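Local coordinates for SVP1-like protein 2 (Kluyveromyces lactis, PDB 4V16) that probably binds phosphoinositides such as phosphatidylinositol 3,5-bisphosphate through its beta-propeller, which would bring it to membranes in protein transport, at residues 39-42 with 47-50; 296-299 with 304-307; 79-82 with 87-90; 24-29 with 229-234. All coordinates share one frame; numbering follows the deposited sequence.

Interaction 1: residues 39-42 with 47-50; sequences IYNV and RIMS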
loop_
_atom_site.group_PDB
_atom_site.type_symbol
_atom_site.label_atom_id
_atom_site.label_comp_id
_atom_site.label_asym_id
_atom_site.label_seq_id
_atom_site.Cartn_x
_atom_site.Cartn_y
_atom_site.Cartn_z
ATOM N N ILE A 39 13.585 3.531 10.067
ATOM C CA ILE A 39 13.530 2.785 8.812
ATOM C C ILE A 39 14.204 1.427 8.986
ATOM O O ILE A 39 15.254 1.326 9.622
ATOM C CB ILE A 39 14.208 3.552 7.660
ATOM C CG1 ILE A 39 13.595 4.948 7.532
ATOM C CG2 ILE A 39 14.071 2.775 6.349
ATOM C CD1 ILE A 39 14.210 5.804 6.450
ATOM N N TYR A 40 13.596 0.392 8.413
ATOM C CA TYR A 40 14.096 -0.976 8.537
ATOM C C TYR A 40 14.215 -1.658 7.179
ATOM O O TYR A 40 13.457 -1.361 6.258
ATOM C CB TYR A 40 13.167 -1.812 9.425
ATOM C CG TYR A 40 12.872 -1.227 10.788
ATOM C CD1 TYR A 40 11.899 -0.248 10.951
ATOM C CD2 TYR A 40 13.548 -1.669 11.915
ATOM C CE1 TYR A 40 11.621 0.284 12.198
ATOM C CE2 TYR A 40 13.277 -1.144 13.166
ATOM C CZ TYR A 40 12.313 -0.169 13.302
ATOM O OH TYR A 40 12.042 0.354 14.548
ATOM N N ASN A 41 15.171 -2.574 7.060
ATOM C CA ASN A 41 15.141 -3.559 5.988
ATOM C C ASN A 41 14.031 -4.548 6.299
ATOM O O ASN A 41 13.773 -4.840 7.464
ATOM C CB ASN A 41 16.481 -4.283 5.851
ATOM C CG ASN A 41 17.474 -3.523 4.993
ATOM O OD1 ASN A 41 17.108 -2.935 3.978
ATOM N ND2 ASN A 41 18.740 -3.532 5.399
ATOM N N VAL A 42 13.364 -5.051 5.268
ATOM C CA VAL A 42 12.287 -6.013 5.467
ATOM C C VAL A 42 12.847 -7.425 5.607
ATOM O O VAL A 42 12.396 -8.200 6.453
ATOM C CB VAL A 42 11.281 -5.974 4.307
ATOM C CG1 VAL A 42 10.217 -7.055 4.477
ATOM C CG2 VAL A 42 10.634 -4.596 4.223
ATOM N N ARG A 47 17.290 -2.598 11.358
ATOM C CA ARG A 47 17.093 -1.152 11.362
ATOM C C ARG A 47 18.231 -0.456 10.620
ATOM O O ARG A 47 19.402 -0.654 10.942
ATOM C CB ARG A 47 16.999 -0.628 12.799
ATOM C CG ARG A 47 16.836 0.884 12.909
ATOM C CD ARG A 47 16.893 1.347 14.356
ATOM N NE ARG A 47 15.759 0.860 15.136
ATOM C CZ ARG A 47 15.589 1.089 16.434
ATOM N NH1 ARG A 47 16.483 1.799 17.112
ATOM N NH2 ARG A 47 14.524 0.605 17.059
ATOM N N ILE A 48 17.878 0.360 9.632
ATOM C CA ILE A 48 18.865 1.090 8.845
ATOM C C ILE A 48 19.193 2.436 9.485
ATOM O O ILE A 48 20.344 2.877 9.459
ATOM C CB ILE A 48 18.376 1.327 7.401
ATOM C CG1 ILE A 48 18.044 -0.005 6.726
ATOM C CG2 ILE A 48 19.435 2.078 6.594
ATOM C CD1 ILE A 48 17.344 0.148 5.396
ATOM N N MET A 49 18.181 3.096 10.044
ATOM C CA MET A 49 18.387 4.385 10.696
ATOM C C MET A 49 17.220 4.765 11.603
ATOM O O MET A 49 16.138 4.182 11.525
ATOM C CB MET A 49 18.605 5.480 9.649
ATOM C CG MET A 49 17.338 6.023 9.003
ATOM S SD MET A 49 17.076 7.751 9.453
ATOM C CE MET A 49 15.408 7.706 10.099
ATOM N N SER A 50 17.453 5.760 12.453
ATOM C CA SER A 50 16.437 6.262 13.369
ATOM C C SER A 50 16.650 7.751 13.614
ATOM O O SER A 50 17.787 8.212 13.717
ATOM C CB SER A 50 16.475 5.497 14.693
ATOM O OG SER A 50 15.555 6.045 15.620
#
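I39 faces both I48 and M49 across a classic beta bulge. The bulge lies in the antiparallel hairpin of strands 36-41 and 46-52, the last two strands of one propeller blade. I48 N donates to I39 O at 2.8 Å, and M49 N adds a weak bond to the same oxygen. In return, I39 N donates to M49 O at 3.0 Å, nearly straight at 170°. The close-packed part is apolar. I39 CD1 lies 4.0 Å from M49 CG, and the M49 chain bends at its second and third torsions to bring CE back beside I39 CG1. I30 on strand 28-32 packs against I39.

The solvent side is looser. I48 is exposed, and its side chain crosses that of N41 at about a right angle, with I48 CD1 3.4 Å from N41 OD1. That oxygen accepts a hydrogen bond from R64. On the face opposite I39 and M49, the buried ring of Y40 runs side by side with the exposed chain of R47. The R47 chain bends at its third torsion (chi3 -66°), and its guanidinium plane stands 74° from the Y40 ring. Y40 CE2 lies in the guanidinium plane at its edge, and R47 NH2 ends 3.5 Å from Y40 OH.

Interaction 2: residues 296-299 with 304-307; sequences IVWP and ADTF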
loop_
_atom_site.group_PDB
_atom_site.type_symbol
_atom_site.label_atom_id
_atom_site.label_comp_id
_atom_site.label_asym_id
_atom_site.label_seq_id
_atom_site.Cartn_x
_atom_site.Cartn_y
_atom_site.Cartn_z
ATOM N N ILE A 296 4.449 -10.355 6.532
ATOM C CA ILE A 296 3.301 -9.671 7.121
ATOM C C ILE A 296 3.758 -8.883 8.341
ATOM O O ILE A 296 4.262 -9.463 9.302
ATOM C CB ILE A 296 2.192 -10.656 7.546
ATOM C CG1 ILE A 296 1.799 -11.575 6.387
ATOM C CG2 ILE A 296 0.971 -9.897 8.058
ATOM C CD1 ILE A 296 1.252 -10.856 5.170
ATOM N N VAL A 297 3.583 -7.565 8.299
ATOM C CA VAL A 297 3.967 -6.701 9.412
ATOM C C VAL A 297 2.762 -6.395 10.298
ATOM O O VAL A 297 1.731 -5.929 9.814
ATOM C CB VAL A 297 4.584 -5.384 8.911
ATOM C CG1 VAL A 297 4.772 -4.399 10.059
ATOM C CG2 VAL A 297 5.913 -5.659 8.221
ATOM N N TRP A 298 2.907 -6.658 11.594
ATOM C CA TRP A 298 1.843 -6.411 12.562
ATOM C C TRP A 298 2.173 -5.181 13.409
ATOM O O TRP A 298 3.077 -5.233 14.242
ATOM C CB TRP A 298 1.644 -7.629 13.462
ATOM C CG TRP A 298 1.316 -8.887 12.714
ATOM C CD1 TRP A 298 2.183 -9.878 12.361
ATOM C CD2 TRP A 298 0.027 -9.289 12.231
ATOM N NE1 TRP A 298 1.516 -10.874 11.688
ATOM C CE2 TRP A 298 0.192 -10.536 11.595
ATOM C CE3 TRP A 298 -1.249 -8.717 12.274
ATOM C CZ2 TRP A 298 -0.870 -11.222 11.007
ATOM C CZ3 TRP A 298 -2.303 -9.399 11.688
ATOM C CH2 TRP A 298 -2.105 -10.638 11.062
ATOM N N PRO A 299 1.444 -4.068 13.204
ATOM C CA PRO A 299 1.798 -2.817 13.891
ATOM C C PRO A 299 1.659 -2.870 15.413
ATOM O O PRO A 299 2.609 -2.521 16.115
ATOM C CB PRO A 299 0.816 -1.798 13.300
ATOM C CG PRO A 299 -0.321 -2.602 12.786
ATOM C CD PRO A 299 0.268 -3.901 12.331
ATOM N N ALA A 304 6.816 -9.172 12.726
ATOM C CA ALA A 304 6.937 -9.451 11.298
ATOM C C ALA A 304 7.012 -10.955 11.032
ATOM O O ALA A 304 7.955 -11.624 11.456
ATOM C CB ALA A 304 8.160 -8.755 10.729
ATOM N N ASP A 305 6.009 -11.473 10.325
ATOM C CA ASP A 305 5.954 -12.889 9.967
ATOM C C ASP A 305 6.522 -13.124 8.571
ATOM O O ASP A 305 6.045 -12.542 7.603
ATOM C CB ASP A 305 4.510 -13.403 10.022
ATOM C CG ASP A 305 3.956 -13.451 11.433
ATOM O OD1 ASP A 305 4.733 -13.716 12.372
ATOM O OD2 ASP A 305 2.738 -13.230 11.603
ATOM N N THR A 306 7.531 -13.986 8.475
ATOM C CA THR A 306 8.129 -14.335 7.189
ATOM C C THR A 306 7.537 -15.637 6.653
ATOM O O THR A 306 7.557 -16.661 7.338
ATOM C CB THR A 306 9.656 -14.488 7.300
ATOM O OG1 THR A 306 10.219 -13.299 7.869
ATOM C CG2 THR A 306 10.274 -14.739 5.928
ATOM N N PHE A 307 7.021 -15.590 5.427
ATOM C CA PHE A 307 6.392 -16.752 4.799
ATOM C C PHE A 307 7.186 -17.249 3.596
ATOM O O PHE A 307 7.819 -16.462 2.890
ATOM C CB PHE A 307 4.967 -16.415 4.355
ATOM C CG PHE A 307 3.996 -16.263 5.489
ATOM C CD1 PHE A 307 3.803 -15.032 6.093
ATOM C CD2 PHE A 307 3.267 -17.350 5.943
ATOM C CE1 PHE A 307 2.907 -14.889 7.133
ATOM C CE2 PHE A 307 2.367 -17.215 6.984
ATOM C CZ PHE A 307 2.187 -15.981 7.581
#
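This contact is the central antiparallel hairpin of a four-stranded propeller blade, where I296 pairs with D305 and V297 with A304. The strands are 293-298 and 303-312. I296 and D305 form the hydrogen-bonded pair. I296 N donates to D305 O at 2.9 Å, and D305 N returns the bond to I296 O. V297 and A304 form the next, non-hydrogen-bonded pair on the other face. V297 also packs against Y20 and F22 of strand 19-22, in the adjoining blade.

The side-chain bond is made by W298 and D305. W298 NE1 donates to D305 OD2 at 2.7 Å, with an N-H...O angle of 149°. The oxygen is met from above the carboxylate plane, 51° out of it. The other oxygen, D305 OD1, forms a salt bridge with R325 of strand 317-327. The buried carboxylate is therefore held from two directions, which probably favours its charged form. W298 has CG anti to its carbonyl carbon (chi1 -58°), which lays one indole face over I296 CG2. A phenylalanine at W298 would lack the indole N-H, and D305 OD2 would probably be left without this buried donor.

Two residues past D305, F307 adds an apolar contact. Its ring packs edge-to-face with F273 and also touches L322 of strand 317-327. I296 crosses it at a slant, and the nearest atoms are I296 CG1 and F307 CE1, 3.6 Å apart.

Interaction 3: residues 79-82 with 87-90; sequences HIWD and QDIT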
loop_
_atom_site.group_PDB
_atom_site.type_symbol
_atom_site.label_atom_id
_atom_site.label_comp_id
_atom_site.label_asym_id
_atom_site.label_seq_id
_atom_site.Cartn_x
_atom_site.Cartn_y
_atom_site.Cartn_z
ATOM N N HIS A 79 6.148 17.710 5.648
ATOM C CA HIS A 79 7.588 17.927 5.542
ATOM C C HIS A 79 8.215 17.008 4.502
ATOM O O HIS A 79 7.749 15.889 4.296
ATOM C CB HIS A 79 8.270 17.697 6.893
ATOM C CG HIS A 79 7.770 18.586 7.987
ATOM N ND1 HIS A 79 8.488 19.668 8.453
ATOM C CD2 HIS A 79 6.629 18.553 8.713
ATOM C CE1 HIS A 79 7.808 20.262 9.416
ATOM N NE2 HIS A 79 6.675 19.605 9.594
ATOM N N ILE A 80 9.266 17.495 3.849
ATOM C CA ILE A 80 10.136 16.653 3.038
ATOM C C ILE A 80 11.515 16.655 3.689
ATOM O O ILE A 80 12.278 17.613 3.558
ATOM C CB ILE A 80 10.233 17.132 1.577
ATOM C CG1 ILE A 80 8.843 17.219 0.940
ATOM C CG2 ILE A 80 11.124 16.198 0.769
ATOM C CD1 ILE A 80 8.108 15.895 0.853
ATOM N N TRP A 81 11.816 15.573 4.396
ATOM C CA TRP A 81 13.013 15.476 5.222
ATOM C C TRP A 81 14.187 14.881 4.444
ATOM O O TRP A 81 14.038 13.878 3.745
ATOM C CB TRP A 81 12.702 14.631 6.462
ATOM C CG TRP A 81 13.841 14.432 7.422
ATOM C CD1 TRP A 81 14.668 13.348 7.503
ATOM C CD2 TRP A 81 14.257 15.331 8.457
ATOM N NE1 TRP A 81 15.578 13.521 8.518
ATOM C CE2 TRP A 81 15.347 14.730 9.119
ATOM C CE3 TRP A 81 13.817 16.587 8.884
ATOM C CZ2 TRP A 81 16.004 15.344 10.184
ATOM C CZ3 TRP A 81 14.471 17.196 9.942
ATOM C CH2 TRP A 81 15.552 16.573 10.579
ATOM N N ASP A 82 15.348 15.520 4.557
ATOM C CA ASP A 82 16.573 15.010 3.955
ATOM C C ASP A 82 17.312 14.166 4.988
ATOM O O ASP A 82 17.665 14.650 6.064
ATOM C CB ASP A 82 17.449 16.159 3.456
ATOM C CG ASP A 82 18.587 15.688 2.565
ATOM O OD1 ASP A 82 19.173 14.625 2.850
ATOM O OD2 ASP A 82 18.893 16.383 1.573
ATOM N N GLN A 87 17.717 17.560 7.829
ATOM C CA GLN A 87 16.909 18.774 7.914
ATOM C C GLN A 87 15.767 18.768 6.899
ATOM O O GLN A 87 15.720 17.925 6.004
ATOM C CB GLN A 87 17.780 20.012 7.694
ATOM C CG GLN A 87 18.245 20.200 6.258
ATOM C CD GLN A 87 19.054 21.465 6.077
ATOM O OE1 GLN A 87 19.380 22.154 7.044
ATOM N NE2 GLN A 87 19.380 21.784 4.829
ATOM N N ASP A 88 14.854 19.725 7.041
ATOM C CA ASP A 88 13.745 19.869 6.108
ATOM C C ASP A 88 14.232 20.423 4.776
ATOM O O ASP A 88 15.130 21.264 4.734
ATOM C CB ASP A 88 12.663 20.792 6.682
ATOM C CG ASP A 88 12.006 20.228 7.929
ATOM O OD1 ASP A 88 11.878 18.989 8.032
ATOM O OD2 ASP A 88 11.609 21.028 8.803
ATOM N N ILE A 89 13.641 19.938 3.690
ATOM C CA ILE A 89 13.858 20.521 2.373
ATOM C C ILE A 89 12.806 21.601 2.155
ATOM O O ILE A 89 13.131 22.743 1.833
ATOM C CB ILE A 89 13.788 19.462 1.258
ATOM C CG1 ILE A 89 14.883 18.414 1.470
ATOM C CG2 ILE A 89 13.939 20.117 -0.112
ATOM C CD1 ILE A 89 14.841 17.259 0.494
ATOM N N THR A 90 11.543 21.226 2.334
ATOM C CA THR A 90 10.437 22.178 2.327
ATOM C C THR A 90 9.308 21.707 3.235
ATOM O O THR A 90 9.329 20.585 3.743
ATOM C CB THR A 90 9.861 22.393 0.912
ATOM O OG1 THR A 90 9.678 21.126 0.267
ATOM C CG2 THR A 90 10.784 23.261 0.075
#
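Residues 79-82 and 87-90 pair as an antiparallel beta hairpin, their end-to-end directions 132° apart because the second strand turns a corner at I89. D82 N donates to Q87 O at 2.8 Å, almost straight at 171°. Past the W81-D88 pair, I80 O accepts from I89 N at 2.7 Å, and I80 N donates to T90 O.

W81 covers the Q87 backbone. Its CG is anti to the backbone N (chi1 180°), and one indole face lies on Q87. Q87 N sits 3.6 Å above that plane, toward the rim. D88 OD1 lies at the indole edge, in its plane, 3.2 Å from W81 CE3. With a serine in place of W81, the Q87 backbone would probably lose its flat cover and D88 would be freer to turn. The other carboxylate oxygen, D88 OD2, takes a weak bond from H79 ND1. I80 CG2 meets I89 CD1 at 3.9 Å, and D82 CB rests near I89 CG1. The carboxylate of D82 is held from outside the contact, where OD1 accepts from N66 ND2 and from the backbone N of V84 and K85.

W125, from a loop, packs on I80, I89 and T90. Strand 67-72 flanks 79-82 within the same blade, where F70 stacks on the H79 ring and also touches W81. Strand 87-93 is one of the two edge strands of this sheet, the other being 59-61.

Interaction 4: residues 24-29 with 229-234; sequences QDQSCL and DMRWSP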
loop_
_atom_site.group_PDB
_atom_site.type_symbol
_atom_site.label_atom_id
_atom_site.label_comp_id
_atom_site.label_asym_id
_atom_site.label_seq_id
_atom_site.Cartn_x
_atom_site.Cartn_y
_atom_site.Cartn_z
ATOM N N GLN A 24 8.343 1.454 -2.411
ATOM C CA GLN A 24 7.703 1.028 -3.652
ATOM C C GLN A 24 8.021 -0.426 -4.015
ATOM O O GLN A 24 7.158 -1.140 -4.526
ATOM C CB GLN A 24 8.114 1.958 -4.797
ATOM C CG GLN A 24 7.506 3.361 -4.711
ATOM C CD GLN A 24 8.013 4.161 -3.517
ATOM O OE1 GLN A 24 9.117 3.925 -3.022
ATOM N NE2 GLN A 24 7.203 5.104 -3.045
ATOM N N ASP A 25 9.251 -0.860 -3.750
ATOM C CA ASP A 25 9.658 -2.239 -4.032
ATOM C C ASP A 25 9.499 -3.128 -2.796
ATOM O O ASP A 25 9.683 -4.344 -2.871
ATOM C CB ASP A 25 11.107 -2.286 -4.527
ATOM C CG ASP A 25 12.116 -2.022 -3.423
ATOM O OD1 ASP A 25 11.789 -1.283 -2.468
ATOM O OD2 ASP A 25 13.244 -2.556 -3.511
ATOM N N GLN A 26 9.165 -2.507 -1.666
ATOM C CA GLN A 26 8.883 -3.215 -0.415
ATOM C C GLN A 26 10.120 -3.857 0.202
ATOM O O GLN A 26 10.019 -4.859 0.911
ATOM C CB GLN A 26 7.817 -4.286 -0.635
ATOM C CG GLN A 26 6.639 -3.809 -1.450
ATOM C CD GLN A 26 5.495 -4.782 -1.408
ATOM O OE1 GLN A 26 4.460 -4.504 -0.809
ATOM N NE2 GLN A 26 5.677 -5.939 -2.033
ATOM N N SER A 27 11.285 -3.274 -0.060
ATOM C CA SER A 27 12.523 -3.735 0.553
ATOM C C SER A 27 12.753 -3.033 1.888
ATOM O O SER A 27 13.590 -3.462 2.683
ATOM C CB SER A 27 13.709 -3.492 -0.381
ATOM O OG SER A 27 13.830 -2.118 -0.701
ATOM N N CYS A 28 12.003 -1.960 2.125
ATOM C CA CYS A 28 12.134 -1.175 3.349
ATOM C C CYS A 28 10.793 -0.974 4.045
ATOM O O CYS A 28 9.747 -0.932 3.399
ATOM C CB CYS A 28 12.758 0.191 3.049
ATOM S SG CYS A 28 14.522 0.141 2.651
ATOM N N LEU A 29 10.849 -0.859 5.369
ATOM C CA LEU A 29 9.689 -0.528 6.188
ATOM C C LEU A 29 10.006 0.707 7.013
ATOM O O LEU A 29 10.963 0.712 7.787
ATOM C CB LEU A 29 9.309 -1.694 7.105
ATOM C CG LEU A 29 8.227 -1.419 8.157
ATOM C CD1 LEU A 29 6.871 -1.198 7.506
ATOM C CD2 LEU A 29 8.162 -2.555 9.162
ATOM N N ASP A 229 -5.529 -6.026 3.401
ATOM C CA ASP A 229 -4.491 -5.607 2.465
ATOM C C ASP A 229 -4.351 -6.539 1.263
ATOM O O ASP A 229 -4.671 -7.727 1.337
ATOM C CB ASP A 229 -3.143 -5.505 3.186
ATOM C CG ASP A 229 -2.114 -4.715 2.394
ATOM O OD1 ASP A 229 -2.507 -3.774 1.672
ATOM O OD2 ASP A 229 -0.911 -5.032 2.497
ATOM N N MET A 230 -3.874 -5.970 0.159
ATOM C CA MET A 230 -3.517 -6.717 -1.044
ATOM C C MET A 230 -2.102 -6.351 -1.462
ATOM O O MET A 230 -1.607 -5.276 -1.124
ATOM C CB MET A 230 -4.474 -6.410 -2.193
ATOM C CG MET A 230 -5.889 -6.900 -2.005
ATOM S SD MET A 230 -6.931 -6.321 -3.356
ATOM C CE MET A 230 -8.341 -7.402 -3.166
ATOM N N ARG A 231 -1.452 -7.235 -2.210
ATOM C CA ARG A 231 -0.129 -6.931 -2.738
ATOM C C ARG A 231 0.276 -7.897 -3.845
ATOM O O ARG A 231 0.207 -9.115 -3.678
ATOM C CB ARG A 231 0.908 -6.960 -1.615
ATOM C CG ARG A 231 2.087 -6.042 -1.848
ATOM C CD ARG A 231 1.699 -4.568 -1.724
ATOM N NE ARG A 231 1.676 -4.111 -0.336
ATOM C CZ ARG A 231 1.335 -2.882 0.043
ATOM N NH1 ARG A 231 0.979 -1.977 -0.858
ATOM N NH2 ARG A 231 1.347 -2.558 1.328
ATOM N N TRP A 232 0.698 -7.339 -4.976
ATOM C CA TRP A 232 1.166 -8.133 -6.107
ATOM C C TRP A 232 2.573 -8.666 -5.867
ATOM O O TRP A 232 3.400 -8.004 -5.239
ATOM C CB TRP A 232 1.159 -7.298 -7.389
ATOM C CG TRP A 232 -0.202 -6.896 -7.862
ATOM C CD1 TRP A 232 -0.939 -5.832 -7.433
ATOM C CD2 TRP A 232 -0.982 -7.543 -8.873
ATOM N NE1 TRP A 232 -2.134 -5.779 -8.109
ATOM C CE2 TRP A 232 -2.185 -6.820 -8.999
ATOM C CE3 TRP A 232 -0.784 -8.668 -9.680
ATOM C CZ2 TRP A 232 -3.183 -7.183 -9.899
ATOM C CZ3 TRP A 232 -1.776 -9.027 -10.571
ATOM C CH2 TRP A 232 -2.961 -8.287 -10.675
ATOM N N SER A 233 2.845 -9.860 -6.382
ATOM C CA SER A 233 4.194 -10.405 -6.335
ATOM C C SER A 233 5.088 -9.562 -7.241
ATOM O O SER A 233 4.587 -8.838 -8.103
ATOM C CB SER A 233 4.205 -11.875 -6.758
ATOM O OG SER A 233 3.644 -12.039 -8.049
ATOM N N PRO A 234 6.413 -9.639 -7.044
ATOM C CA PRO A 234 7.343 -8.808 -7.819
ATOM C C PRO A 234 7.194 -8.967 -9.334
ATOM O O PRO A 234 7.367 -7.990 -10.063
ATOM C CB PRO A 234 8.717 -9.299 -7.353
ATOM C CG PRO A 234 8.478 -9.837 -5.986
ATOM C CD PRO A 234 7.115 -10.452 -6.035
#
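The amide of Q26 and the guanidinium of R231 meet with their planes 80° apart. D229 OD1 lies over one face of the guanidinium, 4.1 Å above its plane and offset toward the rim. The amide comes in obliquely. The Q26 chain is extended beyond CG and reaches across to R231, where Q26 CD lies 3.7 Å from R231 CG. Which end of the amide faces R231 NE is doubtful. R231 NE has a sure partner outside the contact, the carbonyl O of I286.

R231 bends at its second and third torsions, and this folds its guanidinium back over D229 on the same strand. R231 NH2 is 3.5 Å from D229 OD2, but the oxygen is well out of plane, so the pairing is one of charge. D229 has further partners: OD1 forms a salt bridge with R186, and OD2 accepts from I286 N. On the other segment, D25 OD1 accepts from S27 N at 3.2 Å in an Asx turn, and S27 OG donates to the same oxygen.

W288 of strand 285-288 packs against Q26, S233 and P234. The contact links a turn of one blade to the first strand, 227-232, of another near the chain centre, as expected around the central axis of a beta-propeller.

How the interactions relate
The four contacts belong to different parts of one seven-bladed propeller. Interaction 1 and the 24-29 side of interaction 4 share a blade: Y40 N to L29 O (2.7 Å) and V42 N to S27 O (3.0 Å) are probable hydrogen bonds joining strands 36-41 and 28-32. Interaction 2 lies in the adjoining blade, where V297 CG2 packs 3.9 Å from L29 CD2 of interaction 4. Interactions 1 and 2 do not touch, with nearest atoms about 6 Å apart. Interaction 3 is in the blade after that of interaction 1, with centres about 19 Å apart, and is about 30 Å from interaction 2, again between centres.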